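Long-range contacts in leucine-rich repeat protein TpLRR (PDB 6MLX), which is of unknown function, but folds into a secreted, probably periplasmic, solenoid of BspA-type leucine-rich repeats of the kind that often serves in ligand or protein recognition: residues Ser127-Leu133 with Glu150-Leu156; Gly159-Leu163 with Pro181-Ser185. The contacts are given in a common frame with arbitrary orientation. Numbering follows the deposited sequence.

Contact 1 of 2, residues Ser127-Leu133 with Glu150-Leu156; sequences SLVDVVL and ELASVRL
In consecutive repeats, strand 130-132 runs parallel to strand 153-155, their axes 4.9 Å and 2° apart. Ser-127 turns away, its OG hydrogen-bonded to Val-103 O. The buried Leu-128 has the t, p rotamer, as does Leu-151. At Val-129 (phi/psi -105/-61) the backbone kinks; its O accepts Ala-152 N at 2.8 Å and, weakly, Ser-153 N at 3.4 Å. Asp-130 and Ser-153 form a parallel bridge, CA atoms 4.9 Å apart. Val-131 N donates to Ser-153 O (3.0 Å), and Arg-155 N to Val-131 O (3.0 Å). A water donates to Val-131 O (3.1 Å) and Ser-153 OG (2.6 Å), which also bonds Glu-176. With chi1 off-well at 0°, Val-131 CG1 meets Leu-151 CD1 at 3.4 Å and Val-154 CG2 at 4.1 Å. Outward, Val-132 CG2 covers one face of the Arg-155 guanidinium. Leu-133 (m, t) donates N to Arg-155 O (2.9 Å), its CD1 4.3 Å from Val-154 CG1. Parallel ladders with leucines and valines turned to the core mark the leucine-rich repeat solenoid.

Contact 2 of 2, residues Gly159-Leu163 with Pro181-Ser185; sequences GVKNL and PEKVS
A pair of backbone hydrogen bonds is enough to define a single parallel bridge, and segments 159-163 and 181-185 illustrate this economy. Ser-185 N donates to Lys-161 O at 3.0 Å (angle 162°), and Leu-163 N donates to Ser-185 O at 2.8 Å (160°), so that Ser-185 bonds on both sides of Asn-162. Lys-161, at phi/psi -99/-26, turns the chain into the extended Asn-162 (-145/150). The bridge sets Asn-162 CA 4.5 Å from Ser-185 CA, and on the same exposed face Asn-162 CB lies 4.3 Å from Ser-185 CB. Two CA-H...O contacts accompany it: Asn-162 CA lies 3.1 Å from Ser-185 O, and Val-184 CA 3.6 Å from Lys-161 O.

This is the second, shorter strand pairing of a leucine-rich repeat coil, in which strand 162-163 of one turn lies beside the start of strand 185-186 of the next; Leu-163 bonds twice to that next turn, through N to Ser-185 O and also to the backbone of Gly-187.

Apolar contacts come in two places. Val-160 (chi1 p) sets CG1 3.5 Å from CG of Pro-181, whose CB points toward segment 159-163. The buried Val-184, extended at phi/psi -160/156 with chi1 p, brings CG2 to 4.4 Å from CG of the buried Leu-163 (chi1 m, chi2 t). Beyond the pair, Leu-163 packs on Val-190 and Phe-191, and Val-184 on Leu-208.

Before the bridge the chains diverge, Val-160 CA and Pro-181 CA being 7.1 Å apart. Here a water links the backbones, donating to Val-160 O at 2.9 Å and to Lys-183 O at 2.6 Å.

How the contacts relate
Contact 1 closes before contact 2 opens, and strand 153-155 of the former is followed directly in the chain by strand 162-163 of the latter. Their centres lie about 18 Å apart, and they belong to separate parallel sheets: 130-132, 153-155 and 176-178 for contact 1, 162-163 with 185-186 for contact 2. The repeat that supplies the second half of contact 1 thus goes on to supply the first half of contact 2. Within that repeat Leu-156 CD2 packs on Leu-163 CD2 at 4.0 Å, tying the two together. Such serial stacking illustrates how a solenoid is built from neighbour-to-neighbour contacts, here continuing toward the C-terminal helix 199-207.

Contact 1 of 2, residues Ser127-Leu133 with Glu150-Leu156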
ATOM      1  N   SER A 127       8.852   7.030   5.572  1.00 29.55           N
ATOM      2  CA  SER A 127       9.312   8.011   4.599  1.00 29.84           C
ATOM      3  C   SER A 127       8.225   8.458   3.636  1.00 29.84           C
ATOM      4  O   SER A 127       8.462   9.373   2.836  1.00 30.06           O
ATOM      5  CB  SER A 127      10.492   7.458   3.780  1.00 29.91           C
ATOM      6  OG  SER A 127      11.634   7.249   4.586  1.00 29.99           O
ATOM      7  N   LEU A 128       7.061   7.832   3.679  1.00 29.58           N
ATOM      8  CA  LEU A 128       6.019   8.103   2.700  1.00 29.55           C
ATOM      9  C   LEU A 128       5.442   9.499   2.929  1.00 29.72           C
ATOM     10  O   LEU A 128       5.023   9.829   4.039  1.00 29.72           O
ATOM     11  CB  LEU A 128       4.943   7.025   2.802  1.00 29.24           C
ATOM     12  CG  LEU A 128       3.801   6.907   1.789  1.00 29.29           C
ATOM     13  CD1 LEU A 128       4.323   6.737   0.378  1.00 29.17           C
ATOM     14  CD2 LEU A 128       2.927   5.714   2.191  1.00 29.05           C
ATOM     15  N   VAL A 129       5.434  10.320   1.881  1.00 29.90           N
ATOM     16  CA  VAL A 129       5.097  11.740   1.985  1.00 30.12           C
ATOM     17  C   VAL A 129       3.699  12.030   1.429  1.00 30.01           C
ATOM     18  O   VAL A 129       2.852  12.577   2.130  1.00 30.01           O
ATOM     19  CB  VAL A 129       6.163  12.628   1.298  1.00 30.43           C
ATOM     20  CG1 VAL A 129       5.721  14.061   1.341  1.00 30.63           C
ATOM     21  CG2 VAL A 129       7.509  12.448   1.993  1.00 30.54           C
ATOM     22  N   ASP A 130       3.476  11.748   0.152  1.00 29.95           N
ATOM     23  CA  ASP A 130       2.194  12.004  -0.494  1.00 29.85           C
ATOM     24  C   ASP A 130       1.582  10.671  -0.898  1.00 29.54           C
ATOM     25  O   ASP A 130       2.297   9.765  -1.336  1.00 29.47           O
ATOM     26  CB  ASP A 130       2.328  12.892  -1.751  1.00 30.03           C
ATOM     27  CG  ASP A 130       2.746  14.332  -1.445  1.00 30.35           C
ATOM     28  OD1 ASP A 130       2.482  14.837  -0.341  1.00 30.41           O
ATOM     29  OD2 ASP A 130       3.317  14.978  -2.355  1.00 30.54           O
ATOM     30  N   VAL A 131       0.262  10.547  -0.749  1.00 29.35           N
ATOM     31  CA  VAL A 131      -0.463   9.439  -1.368  1.00 29.08           C
ATOM     32  C   VAL A 131      -1.750   9.966  -1.984  1.00 29.00           C
ATOM     33  O   VAL A 131      -2.450  10.811  -1.411  1.00 29.06           O
ATOM     34  CB  VAL A 131      -0.748   8.244  -0.416  1.00 28.88           C
ATOM     35  CG1 VAL A 131      -0.211   8.469   0.955  1.00 29.00           C
ATOM     36  CG2 VAL A 131      -2.237   7.857  -0.387  1.00 28.76           C
ATOM     37  N   VAL A 132      -2.016   9.483  -3.186  1.00 28.93           N
ATOM     38  CA  VAL A 132      -3.215   9.800  -3.937  1.00 28.87           C
ATOM     39  C   VAL A 132      -3.933   8.488  -4.168  1.00 28.62           C
ATOM     40  O   VAL A 132      -3.402   7.599  -4.837  1.00 28.53           O
ATOM     41  CB  VAL A 132      -2.885  10.484  -5.269  1.00 28.89           C
ATOM     42  CG1 VAL A 132      -4.144  10.635  -6.107  1.00 28.73           C
ATOM     43  CG2 VAL A 132      -2.211  11.829  -5.001  1.00 29.22           C
ATOM     44  N   LEU A 133      -5.121   8.363  -3.608  1.00 28.68           N
ATOM     45  CA  LEU A 133      -5.891   7.144  -3.771  1.00 28.52           C
ATOM     46  C   LEU A 133      -6.848   7.331  -4.943  1.00 28.33           C
ATOM     47  O   LEU A 133      -7.695   8.230  -4.894  1.00 28.32           O
ATOM     48  CB  LEU A 133      -6.648   6.813  -2.493  1.00 28.49           C
ATOM     49  CG  LEU A 133      -5.770   6.591  -1.243  1.00 28.77           C
ATOM     50  CD1 LEU A 133      -6.588   6.539   0.040  1.00 28.75           C
ATOM     51  CD2 LEU A 133      -4.919   5.321  -1.382  1.00 28.65           C
ATOM     52  N   GLU A 150       5.930  10.667   8.223  1.00 29.84           N
ATOM     53  CA  GLU A 150       6.227  11.732   7.277  1.00 30.12           C
ATOM     54  C   GLU A 150       5.086  12.009   6.300  1.00 30.08           C
ATOM     55  O   GLU A 150       5.206  12.922   5.465  1.00 30.29           O
ATOM     56  CB  GLU A 150       7.517  11.412   6.518  1.00 30.21           C
ATOM     57  CG  GLU A 150       8.784  11.491   7.403  1.00 30.36           C
ATOM     58  CD  GLU A 150       9.129  12.891   7.887  1.00 30.66           C
ATOM     59  OE1 GLU A 150       8.612  13.888   7.330  1.00 30.83           O
ATOM     60  OE2 GLU A 150       9.917  13.004   8.853  1.00 30.74           O
ATOM     61  N   LEU A 151       3.989  11.253   6.392  1.00 29.81           N
ATOM     62  CA  LEU A 151       2.818  11.426   5.545  1.00 29.75           C
ATOM     63  C   LEU A 151       2.207  12.809   5.717  1.00 29.95           C
ATOM     64  O   LEU A 151       1.638  13.105   6.770  1.00 29.92           O
ATOM     65  CB  LEU A 151       1.777  10.356   5.870  1.00 29.44           C
ATOM     66  CG  LEU A 151       0.492  10.374   5.048  1.00 29.33           C
ATOM     67  CD1 LEU A 151       0.841  10.338   3.568  1.00 29.38           C
ATOM     68  CD2 LEU A 151      -0.368   9.193   5.444  1.00 29.03           C
ATOM     69  N   ALA A 152       2.306  13.652   4.688  1.00 30.14           N
ATOM     70  CA  ALA A 152       1.819  15.022   4.751  1.00 30.34           C
ATOM     71  C   ALA A 152       0.466  15.215   4.074  1.00 30.22           C
ATOM     72  O   ALA A 152      -0.315  16.066   4.507  1.00 30.30           O
ATOM     73  CB  ALA A 152       2.842  15.975   4.114  1.00 30.63           C
ATOM     74  N   SER A 153       0.167  14.439   3.039  1.00 30.02           N
ATOM     75  CA  SER A 153      -0.981  14.692   2.178  1.00 29.94           C
ATOM     76  C   SER A 153      -1.579  13.379   1.700  1.00 29.64           C
ATOM     77  O   SER A 153      -0.864  12.537   1.151  1.00 29.58           O
ATOM     78  CB  SER A 153      -0.571  15.537   0.961  1.00 30.14           C
ATOM     79  OG  SER A 153      -1.678  15.746   0.106  1.00 30.04           O
ATOM     80  N   VAL A 154      -2.887  13.226   1.879  1.00 29.46           N
ATOM     81  CA  VAL A 154      -3.633  12.067   1.399  1.00 29.17           C
ATOM     82  C   VAL A 154      -4.862  12.563   0.655  1.00 29.09           C
ATOM     83  O   VAL A 154      -5.651  13.341   1.207  1.00 29.18           O
ATOM     84  CB  VAL A 154      -4.070  11.132   2.546  1.00 29.21           C
ATOM     85  CG1 VAL A 154      -4.990  10.032   2.007  1.00 28.97           C
ATOM     86  CG2 VAL A 154      -2.868  10.526   3.236  1.00 29.17           C
ATOM     87  N   ARG A 155      -5.030  12.120  -0.584  1.00 29.23           N
ATOM     88  CA  ARG A 155      -6.270  12.342  -1.314  1.00 29.23           C
ATOM     89  C   ARG A 155      -7.078  11.052  -1.266  1.00 28.99           C
ATOM     90  O   ARG A 155      -6.590   9.992  -1.673  1.00 29.08           O
ATOM     91  CB  ARG A 155      -6.021  12.771  -2.758  1.00 29.13           C
ATOM     92  CG  ARG A 155      -7.319  13.066  -3.557  1.00 29.02           C
ATOM     93  CD  ARG A 155      -7.034  13.194  -5.067  1.00 28.96           C
ATOM     94  NE  ARG A 155      -6.043  14.232  -5.351  1.00 29.16           N
ATOM     95  CZ  ARG A 155      -5.328  14.316  -6.474  1.00 29.14           C
ATOM     96  NH1 ARG A 155      -5.482  13.420  -7.446  1.00 28.95           N
ATOM     97  NH2 ARG A 155      -4.446  15.294  -6.618  1.00 29.45           N
ATOM     98  N   LEU A 156      -8.296  11.146  -0.755  1.00 29.12           N
ATOM     99  CA  LEU A 156      -9.176  10.002  -0.618  1.00 28.90           C
ATOM    100  C   LEU A 156      -9.900   9.711  -1.932  1.00 28.65           C
ATOM    101  O   LEU A 156     -10.051  10.598  -2.779  1.00 28.53           O
ATOM    102  CB  LEU A 156     -10.194  10.268   0.485  1.00 29.00           C
ATOM    103  CG  LEU A 156      -9.637  10.445   1.900  1.00 29.23           C
ATOM    104  CD1 LEU A 156     -10.709  11.048   2.783  1.00 29.27           C
ATOM    105  CD2 LEU A 156      -9.176   9.116   2.452  1.00 29.11           C
TER
HETATM  106  O   HOH W   1      -2.047  13.874  -1.707  1.00 29.62           O

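Contact 2 of 2, residues Gly159-Leu163 with Pro181-Ser185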
ATOM      1  N   GLY A 159     -15.643   8.365  -3.584  1.00 27.94           N
ATOM      2  CA  GLY A 159     -16.863   7.818  -3.014  1.00 27.78           C
ATOM      3  C   GLY A 159     -16.748   7.212  -1.627  1.00 27.88           C
ATOM      4  O   GLY A 159     -17.660   6.499  -1.182  1.00 27.54           O
ATOM      5  N   VAL A 160     -15.644   7.497  -0.927  1.00 28.21           N
ATOM      6  CA  VAL A 160     -15.288   6.717   0.259  1.00 28.36           C
ATOM      7  C   VAL A 160     -16.381   6.818   1.313  1.00 28.21           C
ATOM      8  O   VAL A 160     -16.850   7.908   1.656  1.00 28.32           O
ATOM      9  CB  VAL A 160     -13.921   7.160   0.812  1.00 28.80           C
ATOM     10  CG1 VAL A 160     -13.869   8.650   1.035  1.00 29.01           C
ATOM     11  CG2 VAL A 160     -13.620   6.427   2.098  1.00 28.92           C
ATOM     12  N   LYS A 161     -16.797   5.664   1.838  1.00 28.37           N
ATOM     13  CA  LYS A 161     -17.915   5.629   2.769  1.00 28.14           C
ATOM     14  C   LYS A 161     -17.505   5.573   4.239  1.00 28.28           C
ATOM     15  O   LYS A 161     -18.269   6.034   5.092  1.00 28.21           O
ATOM     16  CB  LYS A 161     -18.828   4.444   2.439  1.00 27.51           C
ATOM     17  CG  LYS A 161     -19.319   4.519   1.020  1.00 27.40           C
ATOM     18  CD  LYS A 161     -20.588   3.767   0.819  1.00 26.87           C
ATOM     19  CE  LYS A 161     -20.304   2.380   0.382  1.00 26.38           C
ATOM     20  NZ  LYS A 161     -21.447   1.968  -0.476  1.00 26.08           N
ATOM     21  N   ASN A 162     -16.324   5.052   4.553  1.00 27.72           N
ATOM     22  CA  ASN A 162     -15.872   5.003   5.932  1.00 27.99           C
ATOM     23  C   ASN A 162     -14.368   5.212   5.973  1.00 28.43           C
ATOM     24  O   ASN A 162     -13.651   4.846   5.039  1.00 28.40           O
ATOM     25  CB  ASN A 162     -16.203   3.655   6.579  1.00 27.57           C
ATOM     26  CG  ASN A 162     -15.513   2.501   5.873  1.00 27.45           C
ATOM     27  OD1 ASN A 162     -15.550   2.403   4.651  1.00 27.30           O
ATOM     28  ND2 ASN A 162     -14.872   1.625   6.644  1.00 27.56           N
ATOM     29  N   LEU A 163     -13.899   5.794   7.070  1.00 28.39           N
ATOM     30  CA  LEU A 163     -12.479   5.816   7.403  1.00 28.75           C
ATOM     31  C   LEU A 163     -12.266   4.793   8.520  1.00 28.74           C
ATOM     32  O   LEU A 163     -12.745   4.980   9.645  1.00 28.78           O
ATOM     33  CB  LEU A 163     -12.022   7.212   7.816  1.00 29.04           C
ATOM     34  CG  LEU A 163     -12.240   8.293   6.752  1.00 29.18           C
ATOM     35  CD1 LEU A 163     -11.728   9.623   7.246  1.00 29.45           C
ATOM     36  CD2 LEU A 163     -11.555   7.919   5.455  1.00 29.04           C
ATOM     37  N   PRO A 181     -15.405  13.591   2.000  1.00 30.43           N
ATOM     38  CA  PRO A 181     -16.772  13.553   1.468  1.00 30.06           C
ATOM     39  C   PRO A 181     -17.727  14.462   2.231  1.00 30.22           C
ATOM     40  O   PRO A 181     -17.434  15.001   3.301  1.00 30.57           O
ATOM     41  CB  PRO A 181     -17.186  12.089   1.631  1.00 29.76           C
ATOM     42  CG  PRO A 181     -15.914  11.347   1.959  1.00 30.00           C
ATOM     43  CD  PRO A 181     -15.023  12.321   2.635  1.00 30.33           C
ATOM     44  N   GLU A 182     -18.913  14.600   1.649  1.00 30.47           N
ATOM     45  CA  GLU A 182     -20.001  15.302   2.303  1.00 30.46           C
ATOM     46  C   GLU A 182     -20.607  14.477   3.428  1.00 30.44           C
ATOM     47  O   GLU A 182     -21.263  15.029   4.317  1.00 30.62           O
ATOM     48  CB  GLU A 182     -21.042  15.649   1.241  1.00 30.21           C
ATOM     49  CG  GLU A 182     -20.388  16.133  -0.061  1.00 30.13           C
ATOM     50  CD  GLU A 182     -20.152  17.633  -0.040  1.00 30.56           C
ATOM     51  OE1 GLU A 182     -21.075  18.352   0.387  1.00 30.65           O
ATOM     52  OE2 GLU A 182     -19.051  18.100  -0.426  1.00 30.81           O
ATOM     53  N   LYS A 183     -20.389  13.168   3.410  1.00 30.00           N
ATOM     54  CA  LYS A 183     -20.887  12.286   4.449  1.00 29.87           C
ATOM     55  C   LYS A 183     -19.996  11.053   4.477  1.00 29.66           C
ATOM     56  O   LYS A 183     -19.663  10.499   3.428  1.00 29.54           O
ATOM     57  CB  LYS A 183     -22.354  11.916   4.186  1.00 29.40           C
ATOM     58  CG  LYS A 183     -22.753  10.526   4.630  1.00 28.94           C
ATOM     59  CD  LYS A 183     -24.266  10.349   4.485  1.00 28.60           C
ATOM     60  CE  LYS A 183     -24.659  10.180   3.002  1.00 28.35           C
ATOM     61  NZ  LYS A 183     -24.394   8.783   2.468  1.00 28.11           N
ATOM     62  N   VAL A 184     -19.590  10.642   5.674  1.00 29.31           N
ATOM     63  CA  VAL A 184     -18.675   9.521   5.839  1.00 29.20           C
ATOM     64  C   VAL A 184     -18.828   9.029   7.271  1.00 29.12           C
ATOM     65  O   VAL A 184     -19.286   9.770   8.147  1.00 29.28           O
ATOM     66  CB  VAL A 184     -17.221   9.954   5.511  1.00 29.64           C
ATOM     67  CG1 VAL A 184     -16.676  10.842   6.632  1.00 30.06           C
ATOM     68  CG2 VAL A 184     -16.311   8.747   5.251  1.00 29.48           C
ATOM     69  N   SER A 185     -18.485   7.763   7.502  1.00 28.64           N
ATOM     70  CA  SER A 185     -18.491   7.163   8.831  1.00 28.64           C
ATOM     71  C   SER A 185     -17.066   6.969   9.319  1.00 29.09           C
ATOM     72  O   SER A 185     -16.163   6.670   8.539  1.00 29.17           O
ATOM     73  CB  SER A 185     -19.201   5.807   8.832  1.00 28.00           C
ATOM     74  OG  SER A 185     -20.566   5.948   8.503  1.00 27.58           O
TER
HETATM   75  O   HOH W   2     -19.596   8.927   1.368  1.00 28.84           O